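Local coordinates for protein aerobactin synthase IucA (Klebsiella pneumoniae subsp. pneumoniae, PDB 5JM8) that catalyses an ATP-dependent ligation in the assembly of the siderophore aerobactin, as a member of the IucA/IucC family of NRPS-independent siderophore (NIS) synthetases, at residues K411-A416 against L424-Q429; T515-M520 against T528-V533. One frame throughout, in Å; residues are numbered along the deposited sequence.

Contact 1 (K411-A416 against L424-Q429). With MG (magnesium ion), chain J; ATP (adenosine-5'-triphosphate), chain I.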
ATOM      1  N   LYS A 411       0.680 -32.983   9.896  1.00 16.53           N
ATOM      2  CA  LYS A 411       1.361 -33.901   8.986  1.00 17.31           C
ATOM      3  C   LYS A 411       2.876 -33.669   8.935  1.00 23.46           C
ATOM      4  O   LYS A 411       3.644 -34.603   9.155  1.00 31.94           O
ATOM      5  CB  LYS A 411       0.764 -33.802   7.578  1.00 16.67           C
ATOM      6  CG  LYS A 411       1.210 -34.913   6.639  1.00 17.25           C
ATOM      7  CD  LYS A 411       0.462 -34.859   5.322  1.00 32.92           C
ATOM      8  N   PRO A 412       3.316 -32.431   8.656  1.00 21.47           N
ATOM      9  CA  PRO A 412       4.769 -32.234   8.611  1.00 18.14           C
ATOM     10  C   PRO A 412       5.471 -32.506   9.941  1.00 20.20           C
ATOM     11  O   PRO A 412       6.619 -32.946   9.944  1.00 22.44           O
ATOM     12  CB  PRO A 412       4.915 -30.758   8.223  1.00 16.56           C
ATOM     13  CG  PRO A 412       3.593 -30.135   8.518  1.00 15.89           C
ATOM     14  CD  PRO A 412       2.586 -31.206   8.283  1.00 16.03           C
ATOM     15  N   LEU A 413       4.788 -32.253  11.053  1.00 20.79           N
ATOM     16  CA  LEU A 413       5.405 -32.379  12.371  1.00 19.67           C
ATOM     17  C   LEU A 413       5.533 -33.833  12.830  1.00 18.88           C
ATOM     18  O   LEU A 413       6.560 -34.220  13.390  1.00 19.57           O
ATOM     19  CB  LEU A 413       4.607 -31.578  13.398  1.00 20.25           C
ATOM     20  CG  LEU A 413       4.669 -30.056  13.235  1.00 16.86           C
ATOM     21  CD1 LEU A 413       3.637 -29.380  14.121  1.00 16.41           C
ATOM     22  CD2 LEU A 413       6.062 -29.524  13.540  1.00 17.17           C
ATOM     23  N   PHE A 414       4.493 -34.631  12.601  1.00 18.89           N
ATOM     24  CA  PHE A 414       4.535 -36.053  12.929  1.00 19.73           C
ATOM     25  C   PHE A 414       5.475 -36.809  11.992  1.00 20.34           C
ATOM     26  O   PHE A 414       6.078 -37.808  12.381  1.00 21.22           O
ATOM     27  CB  PHE A 414       3.137 -36.671  12.854  1.00 19.89           C
ATOM     28  CG  PHE A 414       2.299 -36.449  14.082  1.00 20.53           C
ATOM     29  CD1 PHE A 414       2.544 -37.160  15.245  1.00 20.17           C
ATOM     30  CD2 PHE A 414       1.248 -35.547  14.062  1.00 22.48           C
ATOM     31  CE1 PHE A 414       1.765 -36.961  16.370  1.00 23.23           C
ATOM     32  CE2 PHE A 414       0.466 -35.345  15.184  1.00 21.41           C
ATOM     33  CZ  PHE A 414       0.725 -36.052  16.338  1.00 21.39           C
ATOM     34  N   THR A 415       5.583 -36.332  10.754  1.00 20.60           N
ATOM     35  CA  THR A 415       6.426 -36.975   9.748  1.00 21.80           C
ATOM     36  C   THR A 415       7.898 -36.637   9.958  1.00 21.41           C
ATOM     37  O   THR A 415       8.774 -37.468   9.722  1.00 24.80           O
ATOM     38  CB  THR A 415       6.021 -36.560   8.319  1.00 19.90           C
ATOM     39  OG1 THR A 415       4.658 -36.929   8.074  1.00 19.57           O
ATOM     40  CG2 THR A 415       6.911 -37.238   7.287  1.00 20.54           C
ATOM     41  N   ALA A 416       8.164 -35.411  10.393  1.00 20.41           N
ATOM     42  CA  ALA A 416       9.528 -34.974  10.665  1.00 20.82           C
ATOM     43  C   ALA A 416      10.164 -35.814  11.771  1.00 21.76           C
ATOM     44  O   ALA A 416      11.359 -36.106  11.730  1.00 22.52           O
ATOM     45  CB  ALA A 416       9.545 -33.508  11.045  1.00 20.10           C
ATOM     46  N   LEU A 424      10.005 -31.412  16.909  1.00 21.53           N
ATOM     47  CA  LEU A 424       9.631 -30.016  17.114  1.00 21.01           C
ATOM     48  C   LEU A 424       8.433 -29.955  18.052  1.00 20.82           C
ATOM     49  O   LEU A 424       7.310 -30.278  17.663  1.00 18.82           O
ATOM     50  CB  LEU A 424       9.308 -29.325  15.786  1.00 20.08           C
ATOM     51  CG  LEU A 424      10.451 -29.220  14.773  1.00 19.08           C
ATOM     52  CD1 LEU A 424       9.972 -28.532  13.508  1.00 18.33           C
ATOM     53  CD2 LEU A 424      11.642 -28.480  15.360  1.00 19.80           C
ATOM     54  N   LEU A 425       8.685 -29.556  19.294  1.00 24.63           N
ATOM     55  CA  LEU A 425       7.636 -29.478  20.304  1.00 26.88           C
ATOM     56  C   LEU A 425       6.776 -28.248  20.065  1.00 29.18           C
ATOM     57  O   LEU A 425       7.059 -27.165  20.577  1.00 29.72           O
ATOM     58  CB  LEU A 425       8.239 -29.442  21.706  1.00 24.71           C
ATOM     59  CG  LEU A 425       9.099 -30.656  22.064  1.00 24.59           C
ATOM     60  CD1 LEU A 425       9.818 -30.435  23.384  1.00 25.26           C
ATOM     61  CD2 LEU A 425       8.253 -31.924  22.117  1.00 23.76           C
ATOM     62  N   ALA A 426       5.718 -28.428  19.286  1.00 22.79           N
ATOM     63  CA  ALA A 426       4.911 -27.313  18.823  1.00 25.40           C
ATOM     64  C   ALA A 426       3.818 -26.921  19.809  1.00 26.49           C
ATOM     65  O   ALA A 426       2.760 -27.549  19.855  1.00 22.80           O
ATOM     66  CB  ALA A 426       4.300 -27.655  17.486  1.00 24.70           C
ATOM     67  N   HIS A 427       4.073 -25.870  20.584  1.00 25.62           N
ATOM     68  CA  HIS A 427       3.031 -25.248  21.389  1.00 26.01           C
ATOM     69  C   HIS A 427       1.924 -24.732  20.495  1.00 25.57           C
ATOM     70  O   HIS A 427       2.035 -24.723  19.272  1.00 30.21           O
ATOM     71  CB  HIS A 427       3.562 -24.067  22.209  1.00 25.51           C
ATOM     72  CG  HIS A 427       4.512 -24.442  23.298  1.00 30.78           C
ATOM     73  ND1 HIS A 427       5.881 -24.407  23.140  1.00 36.52           N
ATOM     74  CD2 HIS A 427       4.292 -24.836  24.574  1.00 36.03           C
ATOM     75  CE1 HIS A 427       6.462 -24.772  24.269  1.00 42.17           C
ATOM     76  NE2 HIS A 427       5.520 -25.035  25.155  1.00 42.23           N
ATOM     77  N   GLN A 428       0.858 -24.274  21.128  1.00 24.75           N
ATOM     78  CA  GLN A 428      -0.138 -23.460  20.460  1.00 17.25           C
ATOM     79  C   GLN A 428       0.442 -22.080  20.153  1.00 14.49           C
ATOM     80  O   GLN A 428      -0.125 -21.305  19.381  1.00 13.98           O
ATOM     81  CB  GLN A 428      -1.363 -23.331  21.342  1.00 14.87           C
ATOM     82  CG  GLN A 428      -2.619 -23.022  20.609  1.00 16.19           C
ATOM     83  CD  GLN A 428      -3.807 -22.908  21.536  1.00 19.39           C
ATOM     84  OE1 GLN A 428      -4.853 -22.410  21.141  1.00 27.84           O
ATOM     85  NE2 GLN A 428      -3.654 -23.376  22.775  1.00 17.20           N
ATOM     86  N   GLN A 429       1.575 -21.783  20.784  1.00 15.64           N
ATOM     87  CA  GLN A 429       2.261 -20.509  20.616  1.00 16.62           C
ATOM     88  C   GLN A 429       3.463 -20.630  19.669  1.00 19.96           C
ATOM     89  O   GLN A 429       3.969 -19.623  19.176  1.00 20.14           O
ATOM     90  CB  GLN A 429       2.705 -19.976  21.983  1.00 15.78           C
ATOM     91  CG  GLN A 429       3.297 -18.569  21.957  1.00 16.73           C
ATOM     92  CD  GLN A 429       4.816 -18.545  21.958  1.00 16.95           C
ATOM     93  OE1 GLN A 429       5.473 -19.571  22.131  1.00 17.80           O
ATOM     94  NE2 GLN A 429       5.380 -17.358  21.772  1.00 16.32           N
TER
HETATM   95 MG    MG J 601       7.485 -20.661  22.040  1.00 19.03          MG
HETATM   96  PG  ATP I 600       9.486 -17.635  21.496  1.00 22.37           P
HETATM   97  O1G ATP I 600       9.640 -16.165  21.201  1.00 24.72           O
HETATM   98  O2G ATP I 600       8.367 -18.293  20.724  1.00 20.96           O
HETATM   99  O3G ATP I 600      10.781 -18.410  21.445  1.00 21.42           O
HETATM  100  PB  ATP I 600       9.481 -18.638  24.225  1.00 20.20           P
HETATM  101  O1B ATP I 600       9.406 -17.845  25.507  1.00 18.42           O
HETATM  102  O2B ATP I 600      10.779 -19.313  23.842  1.00 21.30           O
HETATM  103  O3B ATP I 600       8.951 -17.690  23.024  1.00 19.89           O
HETATM  104  PA  ATP I 600       7.995 -20.762  25.445  1.00 20.96           P
HETATM  105  O1A ATP I 600       9.266 -20.971  26.229  1.00 22.14           O
HETATM  106  O2A ATP I 600       7.280 -21.949  24.848  1.00 22.54           O
HETATM  107  O3A ATP I 600       8.301 -19.739  24.239  1.00 17.12           O
HETATM  108  O5' ATP I 600       6.922 -19.954  26.327  1.00 17.54           O
HETATM  109  C5' ATP I 600       5.668 -19.646  25.728  1.00 18.23           C
HETATM  110  C4' ATP I 600       5.088 -18.346  26.265  1.00 21.42           C
HETATM  111  O4' ATP I 600       3.808 -18.148  25.659  1.00 23.54           O
HETATM  112  C3' ATP I 600       4.884 -18.353  27.772  1.00 25.86           C
HETATM  113  O3' ATP I 600       5.455 -17.167  28.340  1.00 28.86           O
HETATM  114  C2' ATP I 600       3.382 -18.394  27.983  1.00 25.50           C
HETATM  115  O2' ATP I 600       2.964 -17.507  29.019  1.00 27.40           O
HETATM  116  C1' ATP I 600       2.794 -17.963  26.649  1.00 23.79           C
HETATM  117  N9  ATP I 600       1.605 -18.765  26.285  1.00 22.48           N
HETATM  118  C8  ATP I 600       0.385 -18.246  26.070  1.00 23.20           C
HETATM  119  N7  ATP I 600      -0.503 -19.221  25.754  1.00 20.97           N
HETATM  120  C5  ATP I 600       0.161 -20.390  25.766  1.00 18.75           C
HETATM  121  C6  ATP I 600      -0.184 -21.804  25.518  1.00 17.52           C
HETATM  122  N6  ATP I 600      -1.456 -22.134  25.190  1.00 14.71           N
HETATM  123  N1  ATP I 600       0.801 -22.724  25.633  1.00 19.07           N
HETATM  124  C2  ATP I 600       2.063 -22.383  25.959  1.00 18.80           C
HETATM  125  N3  ATP I 600       2.440 -21.113  26.197  1.00 17.66           N
HETATM  126  C4  ATP I 600       1.553 -20.088  26.119  1.00 19.00           C

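Contact 2 (T515-M520 against T528-V533)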
ATOM      1  N   THR A 515      -9.194 -39.886  12.243  1.00 31.37           N
ATOM      2  CA  THR A 515      -9.206 -40.439  10.890  1.00 27.99           C
ATOM      3  C   THR A 515      -7.948 -40.058  10.124  1.00 21.21           C
ATOM      4  O   THR A 515      -7.292 -40.907   9.526  1.00 21.06           O
ATOM      5  CB  THR A 515     -10.433 -39.952  10.087  1.00 29.83           C
ATOM      6  OG1 THR A 515     -11.637 -40.327  10.766  1.00 33.46           O
ATOM      7  CG2 THR A 515     -10.439 -40.555   8.685  1.00 28.40           C
ATOM      8  N   LEU A 516      -7.613 -38.774  10.149  1.00 20.99           N
ATOM      9  CA  LEU A 516      -6.470 -38.274   9.405  1.00 20.69           C
ATOM     10  C   LEU A 516      -5.152 -38.669  10.069  1.00 21.15           C
ATOM     11  O   LEU A 516      -4.160 -38.904   9.381  1.00 21.56           O
ATOM     12  CB  LEU A 516      -6.570 -36.756   9.259  1.00 19.84           C
ATOM     13  CG  LEU A 516      -7.816 -36.287   8.497  1.00 19.41           C
ATOM     14  CD1 LEU A 516      -7.897 -34.773   8.464  1.00 18.65           C
ATOM     15  CD2 LEU A 516      -7.841 -36.849   7.081  1.00 19.60           C
ATOM     16  N   LEU A 517      -5.145 -38.755  11.396  1.00 19.10           N
ATOM     17  CA  LEU A 517      -3.960 -39.212  12.119  1.00 22.11           C
ATOM     18  C   LEU A 517      -3.693 -40.685  11.820  1.00 27.56           C
ATOM     19  O   LEU A 517      -2.545 -41.129  11.816  1.00 30.73           O
ATOM     20  CB  LEU A 517      -4.120 -39.010  13.629  1.00 20.64           C
ATOM     21  CG  LEU A 517      -4.022 -37.589  14.197  1.00 23.44           C
ATOM     22  CD1 LEU A 517      -4.288 -37.596  15.695  1.00 19.02           C
ATOM     23  CD2 LEU A 517      -2.667 -36.969  13.912  1.00 26.19           C
ATOM     24  N   ALA A 518      -4.761 -41.436  11.567  1.00 26.54           N
ATOM     25  CA  ALA A 518      -4.650 -42.862  11.280  1.00 27.34           C
ATOM     26  C   ALA A 518      -4.152 -43.093   9.856  1.00 30.29           C
ATOM     27  O   ALA A 518      -3.366 -44.008   9.608  1.00 31.83           O
ATOM     28  CB  ALA A 518      -5.989 -43.555  11.497  1.00 23.16           C
ATOM     29  N   GLU A 519      -4.617 -42.265   8.923  1.00 31.56           N
ATOM     30  CA  GLU A 519      -4.127 -42.312   7.552  1.00 29.65           C
ATOM     31  C   GLU A 519      -2.622 -42.088   7.540  1.00 26.95           C
ATOM     32  O   GLU A 519      -1.879 -42.789   6.852  1.00 27.37           O
ATOM     33  CB  GLU A 519      -4.813 -41.255   6.681  1.00 30.93           C
ATOM     34  CG  GLU A 519      -6.288 -41.509   6.412  1.00 35.12           C
ATOM     35  CD  GLU A 519      -6.920 -40.416   5.568  1.00 38.84           C
ATOM     36  OE1 GLU A 519      -6.193 -39.495   5.137  1.00 40.42           O
ATOM     37  OE2 GLU A 519      -8.147 -40.475   5.339  1.00 40.89           O
ATOM     38  N   MET A 520      -2.187 -41.104   8.320  1.00 24.35           N
ATOM     39  CA  MET A 520      -0.789 -40.691   8.347  1.00 25.20           C
ATOM     40  C   MET A 520       0.124 -41.779   8.897  1.00 26.15           C
ATOM     41  O   MET A 520       1.219 -42.000   8.377  1.00 31.32           O
ATOM     42  CB  MET A 520      -0.632 -39.422   9.188  1.00 27.46           C
ATOM     43  CG  MET A 520      -1.192 -38.161   8.543  1.00 31.48           C
ATOM     44  SD  MET A 520      -1.307 -36.761   9.685  1.00 33.43           S
ATOM     45  CE  MET A 520       0.271 -36.886  10.526  1.00 37.25           C
ATOM     46  N   THR A 528       5.842 -45.338  16.124  1.00 28.69           N
ATOM     47  CA  THR A 528       5.888 -45.285  17.583  1.00 29.83           C
ATOM     48  C   THR A 528       4.981 -44.219  18.191  1.00 28.36           C
ATOM     49  O   THR A 528       4.237 -44.489  19.135  1.00 29.88           O
ATOM     50  CB  THR A 528       7.327 -45.018  18.070  1.00 30.67           C
ATOM     51  OG1 THR A 528       8.204 -46.032  17.559  1.00 35.19           O
ATOM     52  CG2 THR A 528       7.394 -45.005  19.594  1.00 28.29           C
ATOM     53  N   CYS A 529       5.048 -43.014  17.639  1.00 26.71           N
ATOM     54  CA  CYS A 529       4.360 -41.861  18.209  1.00 31.08           C
ATOM     55  C   CYS A 529       2.861 -41.841  17.924  1.00 27.73           C
ATOM     56  O   CYS A 529       2.064 -41.518  18.802  1.00 26.92           O
ATOM     57  CB  CYS A 529       4.990 -40.575  17.680  1.00 40.07           C
ATOM     58  SG  CYS A 529       4.313 -39.077  18.405  1.00 45.50           S
ATOM     59  N   LEU A 530       2.477 -42.174  16.696  1.00 28.21           N
ATOM     60  CA  LEU A 530       1.071 -42.153  16.308  1.00 25.05           C
ATOM     61  C   LEU A 530       0.302 -43.344  16.879  1.00 28.48           C
ATOM     62  O   LEU A 530      -0.905 -43.252  17.112  1.00 30.26           O
ATOM     63  CB  LEU A 530       0.949 -42.123  14.786  1.00 22.69           C
ATOM     64  CG  LEU A 530       1.423 -40.811  14.155  1.00 23.57           C
ATOM     65  CD1 LEU A 530       1.569 -40.943  12.650  1.00 24.09           C
ATOM     66  CD2 LEU A 530       0.464 -39.680  14.498  1.00 25.15           C
ATOM     67  N   ASN A 531       0.996 -44.458  17.097  1.00 25.93           N
ATOM     68  CA  ASN A 531       0.420 -45.579  17.833  1.00 25.71           C
ATOM     69  C   ASN A 531      -0.031 -45.110  19.209  1.00 25.63           C
ATOM     70  O   ASN A 531      -1.178 -45.317  19.607  1.00 26.45           O
ATOM     71  CB  ASN A 531       1.426 -46.725  17.990  1.00 26.91           C
ATOM     72  CG  ASN A 531       1.615 -47.533  16.716  1.00 27.26           C
ATOM     73  OD1 ASN A 531       0.739 -47.580  15.855  1.00 26.82           O
ATOM     74  ND2 ASN A 531       2.762 -48.197  16.607  1.00 28.14           N
ATOM     75  N   TYR A 532       0.892 -44.473  19.924  1.00 27.48           N
ATOM     76  CA  TYR A 532       0.651 -43.986  21.280  1.00 27.22           C
ATOM     77  C   TYR A 532      -0.553 -43.055  21.330  1.00 27.73           C
ATOM     78  O   TYR A 532      -1.456 -43.231  22.148  1.00 31.35           O
ATOM     79  CB  TYR A 532       1.894 -43.264  21.804  1.00 25.65           C
ATOM     80  CG  TYR A 532       1.804 -42.807  23.244  1.00 29.32           C
ATOM     81  CD1 TYR A 532       1.991 -43.702  24.288  1.00 30.79           C
ATOM     82  CD2 TYR A 532       1.548 -41.477  23.560  1.00 26.97           C
ATOM     83  CE1 TYR A 532       1.919 -43.288  25.607  1.00 32.47           C
ATOM     84  CE2 TYR A 532       1.474 -41.057  24.876  1.00 27.91           C
ATOM     85  CZ  TYR A 532       1.661 -41.965  25.894  1.00 31.23           C
ATOM     86  OH  TYR A 532       1.589 -41.549  27.201  1.00 33.76           O
ATOM     87  N   VAL A 533      -0.555 -42.070  20.440  1.00 25.44           N
ATOM     88  CA  VAL A 533      -1.644 -41.107  20.337  1.00 26.73           C
ATOM     89  C   VAL A 533      -2.996 -41.787  20.157  1.00 27.96           C
ATOM     90  O   VAL A 533      -3.957 -41.471  20.851  1.00 28.00           O
ATOM     91  CB  VAL A 533      -1.415 -40.139  19.150  1.00 27.12           C
ATOM     92  CG1 VAL A 533      -2.675 -39.322  18.855  1.00 24.27           C
ATOM     93  CG2 VAL A 533      -0.231 -39.226  19.428  1.00 28.42           C
TER

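Contact 1 (K411-A416 against L424-Q429)
Leu-413, on helix 394-420, reaches with both of its methyl groups onto the chain at Leu-424 and Ala-426, and this forked grip makes nearly all of the contact. CD2 comes to 4.0 Å from the CB of Leu-424 and lies equally near the CD1 of that residue, the two leucine side chains crossing at about a right angle. CD1 takes the other branch, 3.8 Å from the CB of Ala-426. With CG beside the backbone N (chi1 -69°) and the far end extended, the isobutyl group stands out from the helix and spreads over two residues whose CB atoms both face it, while the intervening Leu-425 turns away. Leu-443 of strand 440-445 and Leu-486 of helix 475-500 also pack on Leu-413, and Tyr-445 touches both Leu-424 and Ala-426.

Ala-426 immediately precedes His-427 and lies three residues before Gln-429, both in the ATP site. O2A of ATP lies over one face of the His-427 ring, nearest CE1 at 3.0 Å. Gln-429, bent at chi2 (-99°), brings OE1 to 2.3 Å from the magnesium ion, which Asn-430 also binds. NE2 of Gln-429 donates a weak hydrogen bond to O2G of ATP (3.3 Å) and is hydrogen-bonded to Thr-263. The methyl contacts of Leu-413 fix no direction, whereas the metal bond and hydrogen bonds of Gln-429 orient the polar end of the segment.

Contact 2 (T515-M520 against T528-V533)
Apolar contacts join segment 515-520 to segment 528-533: Leu-517 meets Leu-530 and Val-533, and Leu-530 also lies against Met-520. The short segments run roughly antiparallel, their N-to-C directions 151° apart and their axes 10.0 Å from each other at closest approach, and with only a short connection between them helices 506-521 and 528-535 form a helical hairpin.

Methyl-to-methyl contacts come first. Leu-517 divides its branches between two partners: CD2 lies 4.2 Å from the CD2 of Leu-530, and CD1 approaches the CG1 of Val-533 at 3.9 Å. In both pairs the side chains cross at roughly a right angle. Val-533 offers CG1 because that methyl lies anti to its backbone N (chi1 168°).

A second kind of contact sets a methyl against the other helix's backbone. The CD1 of Leu-530 lies 4.1 Å from the carbonyl carbon of Met-520 and 4.4 Å from its CB, so Leu-530 uses one branch on a side chain and the other largely on main chain.

Leu-571 packs on both Leu-517 and Val-533, while Leu-487 of helix 475-500 touches Val-533 and Asn-569 donates a hydrogen bond to the carbonyl oxygen of Val-533. Joined by branched methyls with no polar pair between the segments, this interface depends on shape and burial rather than on directional bonds.

Contacts 1 and 2 follow one another along the chain, their centres 13 Å apart, and helix 394-420 links them by using different faces. Leu-413 serves contact 1, whereas the neighbouring Phe-414 turns to contact 2: its CD1 lies 3.4 Å from the CD2 of Leu-530, and its CE2 is 3.8 Å from the CD2 of Leu-517. Met-520 joins in, its CE 3.5 Å from the CA of Lys-411. Helix 475-500 borders both, with Phe-482 meeting the ring of Phe-414 edge-to-face and touching Cys-529. The layers thus run from the 515-533 hairpin through helix 394-420 to segment 424-429, whose far end supplies Gln-429 to magnesium and lies against ATP.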